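Lysyl oxidase (Pichia pastoris, PDB 1W7C) is a copper- and topaquinone-containing amine oxidase that probably converts primary amines, including lysine side chains, to aldehydes. Local coordinates at residues N493-L498 / T610-S615; W597-L602 / N629-L634; Y519-A522 / V526-T529; I545-N550 / Y572-G577. All coordinates share one frame; numbering follows the deposited sequence. Where two conformers were deposited one is given.

Contact 1: N493-L498 / T610-S615. Unlike the reference sequence in segment 610-615: Thr-610 (reference Glu). With CA (calcium ion), chain D.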
# COMPACT_ATOMS: atom_id res chain seq x y z
N ASN A 493 4.47 15.71 -7.39
CA ASN A 493 4.66 15.37 -8.80
C ASN A 493 6.01 14.72 -8.99
O ASN A 493 7.02 15.25 -8.53
CB ASN A 493 4.58 16.62 -9.68
CG ASN A 493 4.57 16.31 -11.14
OD1 ASN A 493 5.51 16.67 -11.85
ND2 ASN A 493 3.48 15.69 -11.63
N TYR A 494 6.02 13.58 -9.69
CA TYR A 494 7.25 12.92 -10.09
C TYR A 494 7.37 12.87 -11.61
O TYR A 494 6.46 12.47 -12.32
CB TYR A 494 7.27 11.49 -9.57
CG TYR A 494 7.35 11.35 -8.06
CD1 TYR A 494 6.21 11.46 -7.28
CD2 TYR A 494 8.54 11.09 -7.42
CE1 TYR A 494 6.28 11.35 -5.90
CE2 TYR A 494 8.63 10.97 -6.07
CZ TYR A 494 7.48 11.09 -5.31
OH TYR A 494 7.55 10.93 -3.94
N LYS A 495 8.54 13.26 -12.11
CA LYS A 495 8.89 13.08 -13.51
C LYS A 495 9.45 11.68 -13.67
O LYS A 495 10.49 11.35 -13.08
CB LYS A 495 9.91 14.12 -13.94
CG LYS A 495 10.21 14.12 -15.42
CD LYS A 495 11.34 15.10 -15.71
CE LYS A 495 11.62 15.25 -17.22
NZ LYS A 495 12.84 16.12 -17.41
N VAL A 496 8.75 10.83 -14.42
CA VAL A 496 9.12 9.44 -14.59
C VAL A 496 9.38 9.23 -16.08
O VAL A 496 8.47 8.92 -16.87
CB VAL A 496 7.98 8.49 -14.08
CG1 VAL A 496 8.40 7.04 -14.17
CG2 VAL A 496 7.55 8.82 -12.65
N ASP A 497 10.62 9.42 -16.48
CA ASP A 497 10.99 9.33 -17.88
C ASP A 497 11.43 7.89 -18.16
O ASP A 497 12.60 7.56 -18.34
CB ASP A 497 12.06 10.36 -18.22
CG ASP A 497 12.45 10.34 -19.65
OD1 ASP A 497 11.74 9.68 -20.49
OD2 ASP A 497 13.46 11.00 -20.02
N LEU A 498 10.42 7.04 -18.25
CA LEU A 498 10.58 5.64 -18.67
C LEU A 498 11.04 5.66 -20.12
O LEU A 498 10.46 6.38 -20.93
CB LEU A 498 9.22 4.89 -18.54
CG LEU A 498 8.95 4.34 -17.14
CD1 LEU A 498 7.43 4.26 -16.90
CD2 LEU A 498 9.59 2.99 -16.95
N THR A 610 13.24 21.39 -23.27
CA THR A 610 12.58 22.62 -22.82
C THR A 610 11.48 22.36 -21.79
O THR A 610 10.97 23.29 -21.21
CB THR A 610 11.97 23.36 -24.00
OG1 THR A 610 11.13 22.45 -24.74
CG2 THR A 610 13.00 23.87 -24.98
N GLU A 611 11.12 21.10 -21.58
CA GLU A 611 10.11 20.71 -20.60
C GLU A 611 10.83 19.84 -19.56
O GLU A 611 10.51 18.68 -19.31
CB GLU A 611 8.91 20.08 -21.27
CG GLU A 611 8.28 21.07 -22.26
CD GLU A 611 7.06 20.56 -22.98
OE1 GLU A 611 6.67 19.39 -22.81
OE2 GLU A 611 6.48 21.36 -23.75
N LEU A 612 11.83 20.48 -18.96
CA LEU A 612 12.70 19.92 -17.98
C LEU A 612 11.97 19.58 -16.70
O LEU A 612 12.22 18.54 -16.08
CB LEU A 612 13.79 20.96 -17.70
CG LEU A 612 14.72 20.65 -16.52
CD1 LEU A 612 15.51 19.40 -16.79
CD2 LEU A 612 15.62 21.85 -16.27
N ARG A 613 11.07 20.48 -16.32
CA ARG A 613 10.52 20.47 -14.95
C ARG A 613 9.10 21.03 -14.94
O ARG A 613 8.78 21.94 -15.70
CB ARG A 613 11.43 21.28 -14.01
CG ARG A 613 11.68 22.73 -14.45
CD ARG A 613 12.82 23.38 -13.66
NE ARG A 613 12.54 23.30 -12.23
CZ ARG A 613 13.43 23.36 -11.28
NH1 ARG A 613 14.69 23.63 -11.59
NH2 ARG A 613 13.05 23.19 -10.03
N SER A 614 8.26 20.47 -14.07
CA SER A 614 6.85 20.82 -14.03
C SER A 614 6.53 22.02 -13.14
O SER A 614 5.40 22.49 -13.17
CB SER A 614 6.05 19.62 -13.59
OG SER A 614 6.55 19.15 -12.36
N SER A 615 7.47 22.41 -12.28
CA SER A 615 7.39 23.61 -11.46
C SER A 615 8.78 24.16 -11.32
O SER A 615 9.74 23.52 -11.80
CB SER A 615 6.81 23.28 -10.08
OG SER A 615 6.54 24.47 -9.35
CA CA D . 10.93 8.34 -22.14
O HOH W 1 13.51 17.17 -19.92
O HOH W 2 10.00 6.88 -23.84
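The ammonium group of Lys-495 is gripped from several sides. Its NZ gives a hydrogen bond to the backbone O of Leu-612 (2.8 Å), arriving tilted 30° from the carbonyl plane. NZ also donates to a water at 2.8 Å, and this water makes a weak bond to the O of Glu-611. A salt bridge to Glu-334 on strand 329-344 supplies the counter-charge. The lysine gets there as a straight rod: CG is anti to the backbone N (chi1 -173°) and the chain stays extended to NZ. Its CE runs beside the Leu-612 carbonyl, 3.5 Å from that O. The strand that carries Lys-495, 488-498, belongs to the copper amine oxidase enzyme domain. Copper ligands His-488 and His-490 lie at its start, and at its end Asp-497 OD1 (2.3 Å) and Leu-498 O (2.4 Å) bind calcium with Asp-499, Asp-643 and Ile-644. Two residues before Lys-495, the loop is held a second time. Ser-614 OG donates to Asn-493 OD1 (2.7 Å) from above the amide plane, not along a lone pair. The other end of that amide, ND2, is bonded to Asn-649 on strand 642-654.

Contact 2: W597-L602 / N629-L634. With CA (calcium ion), chain E.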
# COMPACT_ATOMS: atom_id res chain seq x y z
N TRP A 597 -0.20 20.86 -12.93
CA TRP A 597 0.01 19.42 -12.96
C TRP A 597 -0.78 18.66 -11.90
O TRP A 597 -0.90 17.45 -12.00
CB TRP A 597 1.52 19.12 -12.72
CG TRP A 597 2.05 19.72 -11.47
CD1 TRP A 597 2.59 20.97 -11.36
CD2 TRP A 597 1.90 19.23 -10.16
NE1 TRP A 597 2.83 21.26 -10.04
CE2 TRP A 597 2.41 20.19 -9.29
CE3 TRP A 597 1.44 18.02 -9.62
CZ2 TRP A 597 2.46 20.00 -7.91
CZ3 TRP A 597 1.52 17.83 -8.24
CH2 TRP A 597 2.03 18.81 -7.41
N ALA A 598 -1.33 19.37 -10.90
CA ALA A 598 -1.84 18.71 -9.69
C ALA A 598 -3.32 18.33 -9.74
O ALA A 598 -3.88 17.90 -8.76
CB ALA A 598 -1.53 19.55 -8.48
N ARG A 599 -3.92 18.43 -10.92
CA ARG A 599 -5.35 18.33 -11.12
C ARG A 599 -5.87 16.98 -11.63
O ARG A 599 -7.08 16.79 -11.64
CB ARG A 599 -5.81 19.41 -12.10
CG ARG A 599 -5.13 19.37 -13.48
CD ARG A 599 -5.49 20.55 -14.33
NE ARG A 599 -4.66 20.62 -15.55
CZ ARG A 599 -4.94 19.98 -16.67
NH1 ARG A 599 -6.04 19.26 -16.80
NH2 ARG A 599 -4.14 20.12 -17.69
N SER A 600 -4.94 16.08 -11.99
CA SER A 600 -5.27 14.73 -12.43
C SER A 600 -4.26 13.81 -11.80
O SER A 600 -3.27 14.26 -11.25
CB SER A 600 -5.20 14.62 -13.96
OG SER A 600 -6.11 15.57 -14.51
N ASN A 601 -4.48 12.50 -11.90
CA ASN A 601 -3.51 11.56 -11.32
C ASN A 601 -2.16 11.50 -12.04
O ASN A 601 -1.12 11.32 -11.41
CB ASN A 601 -4.09 10.15 -11.23
CG ASN A 601 -5.25 10.02 -10.29
OD1 ASN A 601 -6.31 9.48 -10.68
ND2 ASN A 601 -5.09 10.45 -9.06
N LEU A 602 -2.20 11.61 -13.38
CA LEU A 602 -0.99 11.52 -14.17
C LEU A 602 -1.19 12.15 -15.55
O LEU A 602 -2.31 12.30 -16.05
CB LEU A 602 -0.42 10.13 -14.24
CG LEU A 602 -0.56 8.99 -15.19
CD1 LEU A 602 -0.29 9.26 -16.61
CD2 LEU A 602 0.45 7.93 -14.74
N ASN A 629 4.35 27.08 -16.68
CA ASN A 629 2.96 26.71 -16.65
C ASN A 629 2.89 25.31 -17.26
O ASN A 629 3.11 25.15 -18.44
CB ASN A 629 2.12 27.70 -17.42
CG ASN A 629 0.63 27.37 -17.34
OD1 ASN A 629 0.25 26.20 -17.20
ND2 ASN A 629 -0.22 28.39 -17.42
N PHE A 630 2.63 24.32 -16.41
CA PHE A 630 2.66 22.93 -16.84
C PHE A 630 1.73 22.67 -18.03
O PHE A 630 1.99 21.81 -18.84
CB PHE A 630 2.30 22.03 -15.67
CG PHE A 630 2.22 20.56 -16.01
CD1 PHE A 630 3.37 19.80 -16.10
CD2 PHE A 630 1.00 19.96 -16.28
CE1 PHE A 630 3.33 18.45 -16.39
CE2 PHE A 630 0.95 18.59 -16.58
CZ PHE A 630 2.12 17.86 -16.67
N ASN A 631 0.60 23.39 -18.10
CA ASN A 631 -0.34 23.15 -19.16
C ASN A 631 0.24 23.46 -20.54
O ASN A 631 -0.27 22.95 -21.52
CB ASN A 631 -1.61 23.99 -18.93
CG ASN A 631 -2.50 23.41 -17.86
OD1 ASN A 631 -2.30 22.26 -17.41
ND2 ASN A 631 -3.47 24.21 -17.40
N ALA A 632 1.33 24.24 -20.61
CA ALA A 632 1.99 24.50 -21.88
C ALA A 632 2.55 23.22 -22.51
O ALA A 632 2.77 23.14 -23.72
CB ALA A 632 3.09 25.54 -21.71
N PHE A 633 2.83 22.20 -21.68
CA PHE A 633 3.36 20.94 -22.20
C PHE A 633 2.31 20.15 -22.99
O PHE A 633 2.66 19.27 -23.78
CB PHE A 633 3.79 19.99 -21.07
CG PHE A 633 4.88 20.48 -20.15
CD1 PHE A 633 5.46 21.74 -20.26
CD2 PHE A 633 5.34 19.62 -19.14
CE1 PHE A 633 6.47 22.13 -19.34
CE2 PHE A 633 6.33 20.03 -18.24
CZ PHE A 633 6.92 21.27 -18.38
N LEU A 634 1.04 20.45 -22.76
CA LEU A 634 -0.08 19.68 -23.25
C LEU A 634 -0.66 20.34 -24.47
O LEU A 634 -1.54 21.19 -24.39
CB LEU A 634 -1.15 19.57 -22.15
CG LEU A 634 -0.67 18.92 -20.86
CD1 LEU A 634 -1.68 19.11 -19.73
CD2 LEU A 634 -0.34 17.44 -21.09
CA CA E . 3.65 18.52 -25.77
O HOH W 3 5.74 17.92 -24.75
O HOH W 4 4.85 20.62 -25.76
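Trp-597 and Phe-630 make the apolar half of this contact. The CB of Trp-597 sits over the centre of the Phe-630 ring, 3.7 Å from its centroid, as a CH-pi contact. Beyond CB the indole turns its edge to the same ring. The five-membered ring of Trp-597 and the Phe-630 ring form a T-shaped pair, planes at 87°, centroids 6.0 Å apart. The tryptophan backbone joins in, with its CA 3.5 Å from Phe-630 CD2. A chi1 of 177° sets the phenyl group opposite its own backbone N and brings its face to Trp-597. An alanine at Phe-630 is likely to leave a gap beneath Trp-597 CB and remove the face that the indole edge meets.

The polar half joins Arg-599 to Asn-631. NH2 of the arginine donates to Asn-631 OD1 at 2.8 Å, and NE adds a weak bond to the same oxygen. OD1 lies in the guanidinium plane at its edge, but the donor stands above the amide plane, and the two planes are 76° apart. NH2 also bonds Phe-542 O, and Leu-634 CD1 packs against it at 3.4 Å.

A side-chain bond starts the turn of segment 629-634: Asn-629 OD1 accepts from Asn-631 N, an Asx turn that leads into the 3-10 segment 630-633. The O of Phe-633 binds calcium (2.4 Å) together with Glu-540, Asp-635 and Glu-637.

Around the contact, the indole packs on strands 329-344 and 488-498, while Leu-634 lies against strand 602-606.

Contact 3: Y519-A522 / V526-T529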
# COMPACT_ATOMS: atom_id res chain seq x y z
N TYR A 519 -21.12 -17.70 -27.03
CA TYR A 519 -19.98 -18.49 -27.46
C TYR A 519 -20.39 -19.52 -28.51
O TYR A 519 -21.53 -20.01 -28.48
CB TYR A 519 -19.39 -19.26 -26.29
CG TYR A 519 -18.83 -18.38 -25.19
CD1 TYR A 519 -19.52 -18.20 -23.98
CD2 TYR A 519 -17.60 -17.76 -25.33
CE1 TYR A 519 -19.03 -17.40 -23.01
CE2 TYR A 519 -17.09 -16.94 -24.34
CZ TYR A 519 -17.81 -16.77 -23.18
OH TYR A 519 -17.30 -16.02 -22.15
N PRO A 520 -19.47 -19.85 -29.42
CA PRO A 520 -19.78 -20.84 -30.47
C PRO A 520 -20.11 -22.23 -29.92
O PRO A 520 -20.85 -22.98 -30.58
CB PRO A 520 -18.50 -20.86 -31.32
CG PRO A 520 -17.43 -20.30 -30.46
CD PRO A 520 -18.11 -19.31 -29.57
N TRP A 521 -19.61 -22.53 -28.73
CA TRP A 521 -19.85 -23.83 -28.11
C TRP A 521 -21.13 -23.89 -27.29
O TRP A 521 -21.48 -24.96 -26.76
CB TRP A 521 -18.64 -24.28 -27.30
CG TRP A 521 -18.00 -23.22 -26.41
CD1 TRP A 521 -16.84 -22.54 -26.63
CD2 TRP A 521 -18.50 -22.75 -25.15
NE1 TRP A 521 -16.58 -21.69 -25.58
CE2 TRP A 521 -17.59 -21.80 -24.66
CE3 TRP A 521 -19.63 -23.07 -24.37
CZ2 TRP A 521 -17.78 -21.13 -23.46
CZ3 TRP A 521 -19.81 -22.41 -23.18
CH2 TRP A 521 -18.91 -21.44 -22.74
N ALA A 522 -21.85 -22.78 -27.16
CA ALA A 522 -23.18 -22.82 -26.57
C ALA A 522 -24.11 -21.85 -27.29
O ALA A 522 -24.45 -20.81 -26.75
CB ALA A 522 -23.13 -22.53 -25.07
N VAL A 526 -26.66 -16.51 -23.65
CA VAL A 526 -25.93 -15.28 -23.34
C VAL A 526 -25.25 -15.41 -21.99
O VAL A 526 -25.86 -15.86 -21.03
CB VAL A 526 -26.84 -14.05 -23.33
CG1 VAL A 526 -26.07 -12.81 -23.00
CG2 VAL A 526 -27.47 -13.90 -24.68
N TYR A 527 -23.97 -15.06 -21.96
CA TYR A 527 -23.16 -15.03 -20.74
C TYR A 527 -22.74 -13.58 -20.50
O TYR A 527 -22.31 -12.89 -21.42
CB TYR A 527 -21.87 -15.84 -20.91
CG TYR A 527 -22.02 -17.36 -20.78
CD1 TYR A 527 -22.61 -18.11 -21.78
CD2 TYR A 527 -21.54 -18.03 -19.67
CE1 TYR A 527 -22.71 -19.50 -21.66
CE2 TYR A 527 -21.64 -19.42 -19.54
CZ TYR A 527 -22.20 -20.15 -20.55
OH TYR A 527 -22.31 -21.50 -20.43
N ASN A 528 -22.80 -13.15 -19.26
CA ASN A 528 -22.15 -11.93 -18.82
C ASN A 528 -20.76 -12.33 -18.32
O ASN A 528 -20.63 -13.06 -17.35
CB ASN A 528 -22.95 -11.28 -17.70
CG ASN A 528 -22.36 -9.96 -17.24
OD1 ASN A 528 -22.18 -9.78 -16.06
ND2 ASN A 528 -22.19 -8.99 -18.15
N THR A 529 -19.75 -11.90 -19.05
CA THR A 529 -18.37 -12.20 -18.76
C THR A 529 -17.57 -10.92 -18.70
O THR A 529 -18.15 -9.84 -18.58
CB THR A 529 -17.84 -13.26 -19.74
OG1 THR A 529 -16.53 -13.70 -19.35
CG2 THR A 529 -17.78 -12.72 -21.18
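Tyr-527 turns one face of its ring to the edges of both Tyr-519 and Trp-521, in an aromatic cluster at the end of a long beta hairpin. Strands 504-518 and 526-536 form the hairpin, and it reaches the second subunit. Such hairpin arms are characteristic of dimeric copper amine oxidases. At the tip of the hairpin, a type I beta turn runs from Tyr-519 to Ala-522.

With chi1 at -79°, CG of Tyr-527 lies opposite the carbonyl carbon, and the ring is carried toward the turn 519-522. The CB of Tyr-527 is 3.9 Å from Tyr-519 CE1. At CG the same CE1 comes in over the ring face at 3.7 Å. CD1 meets Tyr-519 CD1 at 3.8 Å. Together these make an edge-to-face pair, the planes at 72°. Further out, CZ lies 4.2 Å from Trp-521 CH2. The indole also presents its edge, in a more offset pair. At the tip, Tyr-527 OH is near Trp-521 CZ3, but its polar partner is His-353 of the second subunit. Trp-521 NE1 likewise bonds Asp-347 O of that subunit. A serine in place of Tyr-527 would probably leave both aromatic edges without the ring they meet and His-353 of the second subunit without its partner.

Tyr-519 and Trp-521 also pack together: Tyr-519 CB lies over the centre of the indole face, and Trp-521 CZ2 lies over the Tyr-519 ring near its rim. Thr-529 OG1 bonds Gln-352 of the second subunit, while its methyl CG2 lies 3.5 Å from Tyr-519 OH.

Contact 4: I545-N550 / Y572-G577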
# COMPACT_ATOMS: atom_id res chain seq x y z
N ILE A 545 -4.80 11.70 -17.07
CA ILE A 545 -5.32 10.39 -16.86
C ILE A 545 -5.64 10.26 -15.38
O ILE A 545 -4.79 10.54 -14.54
CB ILE A 545 -4.31 9.31 -17.26
CG1 ILE A 545 -4.09 9.33 -18.77
CG2 ILE A 545 -4.75 7.91 -16.78
CD1 ILE A 545 -2.84 8.68 -19.22
N ASN A 546 -6.85 9.81 -15.06
CA ASN A 546 -7.20 9.46 -13.70
C ASN A 546 -7.34 7.95 -13.60
O ASN A 546 -7.81 7.32 -14.54
CB ASN A 546 -8.47 10.18 -13.27
CG ASN A 546 -8.25 11.69 -13.09
OD1 ASN A 546 -7.17 12.11 -12.64
ND2 ASN A 546 -9.25 12.47 -13.37
N TRP A 547 -6.88 7.39 -12.49
CA TRP A 547 -6.96 5.95 -12.32
C TRP A 547 -8.43 5.47 -12.47
O TRP A 547 -9.37 6.15 -12.04
CB TRP A 547 -6.36 5.54 -10.97
CG TRP A 547 -4.92 5.94 -10.83
CD1 TRP A 547 -4.38 6.74 -9.86
CD2 TRP A 547 -3.82 5.50 -11.64
NE1 TRP A 547 -3.04 6.89 -10.08
CE2 TRP A 547 -2.67 6.15 -11.17
CE3 TRP A 547 -3.69 4.66 -12.75
CZ2 TRP A 547 -1.39 5.90 -11.69
CZ3 TRP A 547 -2.43 4.44 -13.30
CH2 TRP A 547 -1.31 5.09 -12.79
N PRO A 548 -8.65 4.31 -13.09
CA PRO A 548 -9.99 3.90 -13.51
C PRO A 548 -10.86 3.44 -12.33
O PRO A 548 -10.35 2.90 -11.31
CB PRO A 548 -9.72 2.71 -14.44
CG PRO A 548 -8.38 2.17 -13.93
CD PRO A 548 -7.62 3.41 -13.63
N GLU A 549 -12.15 3.67 -12.48
CA GLU A 549 -13.12 3.22 -11.49
C GLU A 549 -12.94 1.72 -11.28
O GLU A 549 -12.79 0.96 -12.22
CB GLU A 549 -14.52 3.53 -12.00
CG GLU A 549 -15.62 3.19 -11.00
CD GLU A 549 -16.92 3.91 -11.32
OE1 GLU A 549 -17.13 4.32 -12.49
OE2 GLU A 549 -17.77 4.04 -10.41
N ASN A 550 -13.02 1.32 -10.03
CA ASN A 550 -12.87 -0.08 -9.62
C ASN A 550 -11.60 -0.71 -10.14
O ASN A 550 -11.51 -1.93 -10.29
CB ASN A 550 -14.10 -0.92 -10.05
CG ASN A 550 -14.11 -2.29 -9.37
OD1 ASN A 550 -13.86 -2.40 -8.17
ND2 ASN A 550 -14.46 -3.33 -10.14
N TYR A 572 6.48 -1.63 -19.23
CA TYR A 572 6.42 -1.44 -17.79
C TYR A 572 5.03 -0.92 -17.46
O TYR A 572 4.48 -0.06 -18.17
CB TYR A 572 7.52 -0.49 -17.26
CG TYR A 572 8.71 -1.21 -16.66
CD1 TYR A 572 9.62 -1.90 -17.47
CD2 TYR A 572 8.92 -1.24 -15.29
CE1 TYR A 572 10.66 -2.59 -16.91
CE2 TYR A 572 9.99 -1.92 -14.73
CZ TYR A 572 10.87 -2.62 -15.53
OH TYR A 572 11.94 -3.31 -15.03
N ASN A 573 4.49 -1.47 -16.39
CA ASN A 573 3.18 -1.05 -15.86
C ASN A 573 3.41 -0.05 -14.75
O ASN A 573 4.15 -0.33 -13.82
CB ASN A 573 2.46 -2.33 -15.38
CG ASN A 573 1.21 -2.12 -14.54
OD1 ASN A 573 0.94 -2.97 -13.68
ND2 ASN A 573 0.44 -1.11 -14.81
N ILE A 574 2.75 1.10 -14.90
CA ILE A 574 2.69 2.12 -13.84
C ILE A 574 1.46 1.77 -13.00
O ILE A 574 0.32 1.96 -13.47
CB ILE A 574 2.57 3.54 -14.39
CG1 ILE A 574 3.69 3.84 -15.40
CG2 ILE A 574 2.59 4.53 -13.24
CD1 ILE A 574 3.58 5.21 -16.06
N MET A 575 1.70 1.24 -11.80
CA MET A 575 0.65 0.63 -10.96
C MET A 575 0.45 1.56 -9.75
O MET A 575 1.37 1.74 -8.96
CB MET A 575 1.17 -0.75 -10.50
CG MET A 575 0.22 -1.44 -9.57
SD MET A 575 0.86 -3.02 -8.95
CE MET A 575 1.88 -3.44 -10.21
N PRO A 576 -0.73 2.13 -9.57
CA PRO A 576 -0.95 2.95 -8.37
C PRO A 576 -1.01 2.11 -7.11
O PRO A 576 -1.48 1.00 -7.13
CB PRO A 576 -2.30 3.61 -8.63
CG PRO A 576 -3.01 2.62 -9.55
CD PRO A 576 -1.93 2.04 -10.44
N GLY A 577 -0.45 2.64 -6.03
CA GLY A 577 -0.67 2.13 -4.69
C GLY A 577 -1.60 3.10 -4.00
O GLY A 577 -2.43 3.78 -4.59
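This is an apolar CH-pi contact of Trp-547 with Pro-576, where the loop before strand 553-559 packs on the end of strand 569-576 in the enzyme domain. The proline ring spreads over one face of the indole. Its CB stands over the five-membered ring, 3.7 Å from the centroid and 14° off the ring normal. CG lies at the junction of the two rings, 3.6 Å from Trp-547 CD2. CD reaches the six-membered ring, 3.8 Å from CZ3. All three methylene carbons therefore touch the indole.

The far end of the indole meets Ile-574. Trp-547 CH2 is 4.0 Å from Ile-574 CG2 and 3.6 Å from the Ile-574 backbone O. That oxygen approaches obliquely and makes no hydrogen bond to the indole. No hydrogen bond joins the two segments, so the contact between them rests on packing.

The loop is tied instead to Asn-601, whose OD1 accepts from Trp-547 N. The indole also packs on Leu-555 of strand 553-559 and Leu-602 of strand 602-606. Ile-574 lies against Ile-557 of strand 553-559 and Leu-675 of strand 670-678.

In the fold
Contacts 1, 2 and 4 form one connected region. Contacts 1 and 2 have centres about 10 Å apart and touch where Asn-493 CB packs on Trp-597 CE3 at 3.4 Å. Contact 2 joins contact 4 through a probable hydrogen bond from Ile-545 N to Leu-602 O (2.8 Å), at a classic beta bulge. Contact 4 meets contact 1 through Ile-574 and Leu-498, a ligand of one calcium. The second calcium belongs to contact 2, near Glu-611 of contact 1. Strand 488-498 of contact 1 also carries the active-site copper ligands His-488 and His-490. Contact 3 lies apart, its centre about 47 Å from that of contact 1, and like contact 4 touches the second subunit.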